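Side-chain contacts in inositol monophosphatase family protein (Staphylococcus aureus, PDB 5I3S), which probably hydrolyses inositol monophosphate or related phosphate esters, as metal-dependent phosphatases of the FIG superfamily do: residues Lys161-Leu164 with Gly165-Lys169; Arg244-His247 with Gln248-Asn252. All coordinates share one frame; numbering follows the deposited sequence.

Contact 1: residues Lys161-Leu164 with Gly165-Lys169; sequences KPIL and GEIFK
L164 O receives the backbone N-H of F168 at 2.8 Å from F168 N, in an almost perfectly straight bond (178° at the hydrogen). One residue earlier, I163 O takes I167 N at 3.1 Å. These are the opening alpha-helical bonds of helix 164-174, and I163 is its N-cap. The lead-in is tighter: L164 N returns to P162 O, a gamma turn centred on I163. K161 O, approached from above its carbonyl plane, accepts G165 N at 2.9 Å, and the lack of a side chain on G165 lets the chain fold this closely.

The side chains follow the same i to i+4 rhythm. L164, its CG anti to the backbone N, lies alongside F168 and sets CD1 obliquely against the ring, 3.7 Å from F168 CE2. I163 and I167 run the same way, with I163 CG2 3.7 Å from I167 CD1. L164 also reaches L265 and I163 meets A261, both on helix 259-270.

The chemistry is that of a helix start with an apolar N-cap side chain: backbone carbonyls receive the first amides, leaving the hydrocarbon groups to pack against each other and a second helix.

Contact 2: residues Arg244-His247 with Gln248-Asn252; sequences RGLH and QEISN
The first turns of helix 244-255, which starts one residue after strand 237-242, lean on the five-stranded sheet, with polar links interspersed with the apolar pair L246 and I250. Four successive i to i+4 bonds build the turns, from Q248 N to R244 O (3.0 Å) through to S251 N to H247 O (3.0 Å).

L246 and I250 lie side by side and point the same way, L246 CG 4.0 Å from I250 CD1. With CG1 beside its own N (chi1 -64°), I250 rests that carbon 3.2 Å from L246 O, the oxygen that also accepts the I250 N-H hydrogen bond.

Q248 takes the less usual torsion, CG between its N and carbonyl carbon (chi1 72°), which lays the chain back over the preceding turn: CG comes 3.3 Å from G245 O, and OE1 3.8 Å from G245 CA. The H247 ring presents its edge to the next amide, with Q248 N near the ring plane and 3.6 Å from ND1, while its NE2 is hydrogen-bonded to S224 OG. E249 OE1 is likewise engaged, by L147 N.

The helix thus lies against the sheet: L246 and I250 meet A198 of strand 198-201, H247 and I250 touch L240 of strand 237-242, and H247 also reaches Q222 of strand 222-224.

Both contacts are local turns at helix starts, of two kinds: contact 1 has an apolar N-cap residue and is entered through a gamma turn, whereas at contact 2 N243 OD1, at the N-cap, takes the L246 amide and D144 OD1 that of G245. Their centres lie 18 Å apart and their nearest atoms about 7 Å, so they do not touch. The chain leads from the helix of contact 2 to helix 259-270, which packs on contact 1. Neither contact includes a bound ligand or metal. The DPIDGT motif begins at the end of strand 78-83 and, as in relatives, probably binds metal; the WD motif, probably also a metal ligand, starts helix 206-218, between strands 203-204 and 222-224.

Contact 1: residues Lys161-Leu164 with Gly165-Lys169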
loop_
_atom_site.group_PDB
_atom_site.type_symbol
_atom_site.label_atom_id
_atom_site.label_comp_id
_atom_site.label_asym_id
_atom_site.label_seq_id
_atom_site.Cartn_x
_atom_site.Cartn_y
_atom_site.Cartn_z
ATOM N N LYS A 161 6.839 18.684 3.114
ATOM C CA LYS A 161 6.455 20.021 2.647
ATOM C C LYS A 161 6.495 21.039 3.792
ATOM O O LYS A 161 6.256 20.681 4.947
ATOM C CB LYS A 161 5.043 20.031 2.039
ATOM C CG LYS A 161 4.732 18.934 1.033
ATOM C CD LYS A 161 5.608 18.987 -0.207
ATOM C CE LYS A 161 4.795 18.571 -1.431
ATOM N NZ LYS A 161 5.631 18.198 -2.604
ATOM N N PRO A 162 6.759 22.306 3.467
ATOM C CA PRO A 162 6.741 23.314 4.501
ATOM C C PRO A 162 5.356 23.463 5.136
ATOM O O PRO A 162 4.326 23.426 4.441
ATOM C CB PRO A 162 7.138 24.599 3.751
ATOM C CG PRO A 162 7.754 24.145 2.463
ATOM C CD PRO A 162 6.969 22.913 2.135
ATOM N N ILE A 163 5.362 23.600 6.455
ATOM C CA ILE A 163 4.159 23.772 7.305
ATOM C C ILE A 163 3.292 22.522 7.365
ATOM O O ILE A 163 3.050 21.980 8.435
ATOM C CB ILE A 163 3.294 25.034 6.966
ATOM C CG1 ILE A 163 4.174 26.297 6.859
ATOM C CG2 ILE A 163 2.262 25.297 8.074
ATOM C CD1 ILE A 163 4.788 26.544 5.505
ATOM N N LEU A 164 2.802 22.095 6.225
ATOM C CA LEU A 164 2.059 20.844 6.127
ATOM C C LEU A 164 2.806 19.670 6.800
ATOM O O LEU A 164 2.240 18.952 7.619
ATOM C CB LEU A 164 1.822 20.539 4.647
ATOM C CG LEU A 164 0.602 19.743 4.243
ATOM C CD1 LEU A 164 -0.648 20.170 5.032
ATOM C CD2 LEU A 164 0.435 19.947 2.743
ATOM N N GLY A 165 4.094 19.534 6.474
ATOM C CA GLY A 165 4.980 18.585 7.134
ATOM C C GLY A 165 4.852 18.564 8.636
ATOM O O GLY A 165 4.544 17.520 9.208
ATOM N N GLU A 166 5.019 19.726 9.267
ATOM C CA GLU A 166 5.081 19.788 10.725
ATOM C C GLU A 166 3.756 19.395 11.334
ATOM O O GLU A 166 3.703 18.638 12.306
ATOM C CB GLU A 166 5.506 21.180 11.245
ATOM C CG GLU A 166 7.006 21.373 11.430
ATOM C CD GLU A 166 7.626 20.392 12.426
ATOM O OE1 GLU A 166 8.427 19.526 12.002
ATOM O OE2 GLU A 166 7.308 20.475 13.628
ATOM N N ILE A 167 2.693 19.872 10.709
ATOM C CA ILE A 167 1.331 19.561 11.113
ATOM C C ILE A 167 1.009 18.084 10.958
ATOM O O ILE A 167 0.560 17.471 11.921
ATOM C CB ILE A 167 0.346 20.453 10.349
ATOM C CG1 ILE A 167 0.600 21.930 10.731
ATOM C CG2 ILE A 167 -1.074 20.056 10.657
ATOM C CD1 ILE A 167 0.020 22.925 9.747
ATOM N N PHE A 168 1.290 17.473 9.806
ATOM C CA PHE A 168 1.060 16.015 9.701
ATOM C C PHE A 168 2.008 15.134 10.568
ATOM O O PHE A 168 1.666 13.975 10.898
ATOM C CB PHE A 168 1.060 15.515 8.238
ATOM C CG PHE A 168 -0.184 15.861 7.426
ATOM C CD1 PHE A 168 -1.463 15.654 7.914
ATOM C CD2 PHE A 168 -0.055 16.266 6.087
ATOM C CE1 PHE A 168 -2.584 15.905 7.116
ATOM C CE2 PHE A 168 -1.171 16.528 5.297
ATOM C CZ PHE A 168 -2.431 16.359 5.820
ATOM N N LYS A 169 3.173 15.663 10.975
ATOM C CA LYS A 169 4.147 14.872 11.763
ATOM C C LYS A 169 3.600 14.367 13.076
ATOM O O LYS A 169 3.845 13.229 13.434
ATOM C CB LYS A 169 5.449 15.634 12.044
ATOM C CG LYS A 169 6.655 15.122 11.250
ATOM C CD LYS A 169 6.947 15.892 9.965
ATOM C CE LYS A 169 8.399 15.781 9.546
ATOM N NZ LYS A 169 9.202 16.784 10.289
#

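Contact 2: residues Arg244-His247 with Gln248-Asn252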
loop_
_atom_site.group_PDB
_atom_site.type_symbol
_atom_site.label_atom_id
_atom_site.label_comp_id
_atom_site.label_asym_id
_atom_site.label_seq_id
_atom_site.Cartn_x
_atom_site.Cartn_y
_atom_site.Cartn_z
ATOM N N ARG A 244 -15.763 7.772 12.775
ATOM C CA ARG A 244 -16.243 8.930 13.543
ATOM C C ARG A 244 -15.319 9.344 14.610
ATOM O O ARG A 244 -14.835 10.475 14.614
ATOM C CB ARG A 244 -17.622 8.659 14.124
ATOM C CG ARG A 244 -18.668 8.909 13.066
ATOM C CD ARG A 244 -20.062 8.362 13.343
ATOM N NE ARG A 244 -20.833 8.656 12.138
ATOM C CZ ARG A 244 -21.319 9.856 11.788
ATOM N NH1 ARG A 244 -21.210 10.913 12.590
ATOM N NH2 ARG A 244 -21.953 10.002 10.621
ATOM N N GLY A 245 -14.996 8.392 15.462
ATOM C CA GLY A 245 -14.200 8.676 16.633
ATOM C C GLY A 245 -12.860 9.316 16.293
ATOM O O GLY A 245 -12.426 10.309 16.868
ATOM N N LEU A 246 -12.149 8.758 15.354
ATOM C CA LEU A 246 -10.868 9.301 15.244
ATOM C C LEU A 246 -10.748 10.379 14.192
ATOM O O LEU A 246 -9.760 11.122 14.189
ATOM C CB LEU A 246 -9.895 8.218 15.087
ATOM C CG LEU A 246 -9.180 8.247 13.813
ATOM C CD1 LEU A 246 -7.866 7.606 14.184
ATOM C CD2 LEU A 246 -10.130 7.577 12.810
ATOM N N HIS A 247 -11.745 10.473 13.316
ATOM C CA HIS A 247 -11.928 11.700 12.603
ATOM C C HIS A 247 -12.029 12.887 13.574
ATOM O O HIS A 247 -11.295 13.863 13.414
ATOM C CB HIS A 247 -13.163 11.642 11.735
ATOM C CG HIS A 247 -13.314 12.832 10.849
ATOM N ND1 HIS A 247 -13.759 14.053 11.313
ATOM C CD2 HIS A 247 -13.058 12.998 9.538
ATOM C CE1 HIS A 247 -13.800 14.918 10.323
ATOM N NE2 HIS A 247 -13.375 14.302 9.233
ATOM N N GLN A 248 -12.882 12.795 14.592
ATOM C CA GLN A 248 -13.030 13.905 15.559
ATOM C C GLN A 248 -11.766 14.157 16.395
ATOM O O GLN A 248 -11.443 15.302 16.630
ATOM C CB GLN A 248 -14.361 13.811 16.410
ATOM C CG GLN A 248 -14.509 12.744 17.512
ATOM C CD GLN A 248 -15.975 12.327 17.841
ATOM O OE1 GLN A 248 -16.226 11.322 18.554
ATOM N NE2 GLN A 248 -16.938 13.072 17.305
ATOM N N GLU A 249 -11.021 13.110 16.784
ATOM C CA GLU A 249 -9.700 13.288 17.456
ATOM C C GLU A 249 -8.623 13.935 16.554
ATOM O O GLU A 249 -7.860 14.806 17.007
ATOM C CB GLU A 249 -9.187 11.928 17.967
ATOM C CG GLU A 249 -7.876 11.928 18.783
ATOM C CD GLU A 249 -7.422 10.546 19.131
ATOM O OE1 GLU A 249 -8.087 9.529 18.744
ATOM O OE2 GLU A 249 -6.330 10.436 19.752
ATOM N N ILE A 250 -8.505 13.488 15.303
ATOM C CA ILE A 250 -7.514 14.108 14.411
ATOM C C ILE A 250 -7.882 15.578 14.163
ATOM O O ILE A 250 -7.011 16.446 14.238
ATOM C CB ILE A 250 -7.354 13.380 13.044
ATOM C CG1 ILE A 250 -6.822 11.972 13.245
ATOM C CG2 ILE A 250 -6.376 14.144 12.153
ATOM C CD1 ILE A 250 -6.992 11.073 12.045
ATOM N N SER A 251 -9.141 15.849 13.827
ATOM C CA SER A 251 -9.572 17.216 13.557
ATOM C C SER A 251 -9.438 18.064 14.840
ATOM O O SER A 251 -8.736 19.076 14.827
ATOM C CB SER A 251 -10.977 17.248 12.973
ATOM O OG SER A 251 -11.293 18.545 12.451
ATOM N N ASN A 252 -10.015 17.597 15.958
ATOM C CA ASN A 252 -10.161 18.404 17.216
ATOM C C ASN A 252 -8.857 18.645 17.980
ATOM O O ASN A 252 -8.561 19.743 18.418
#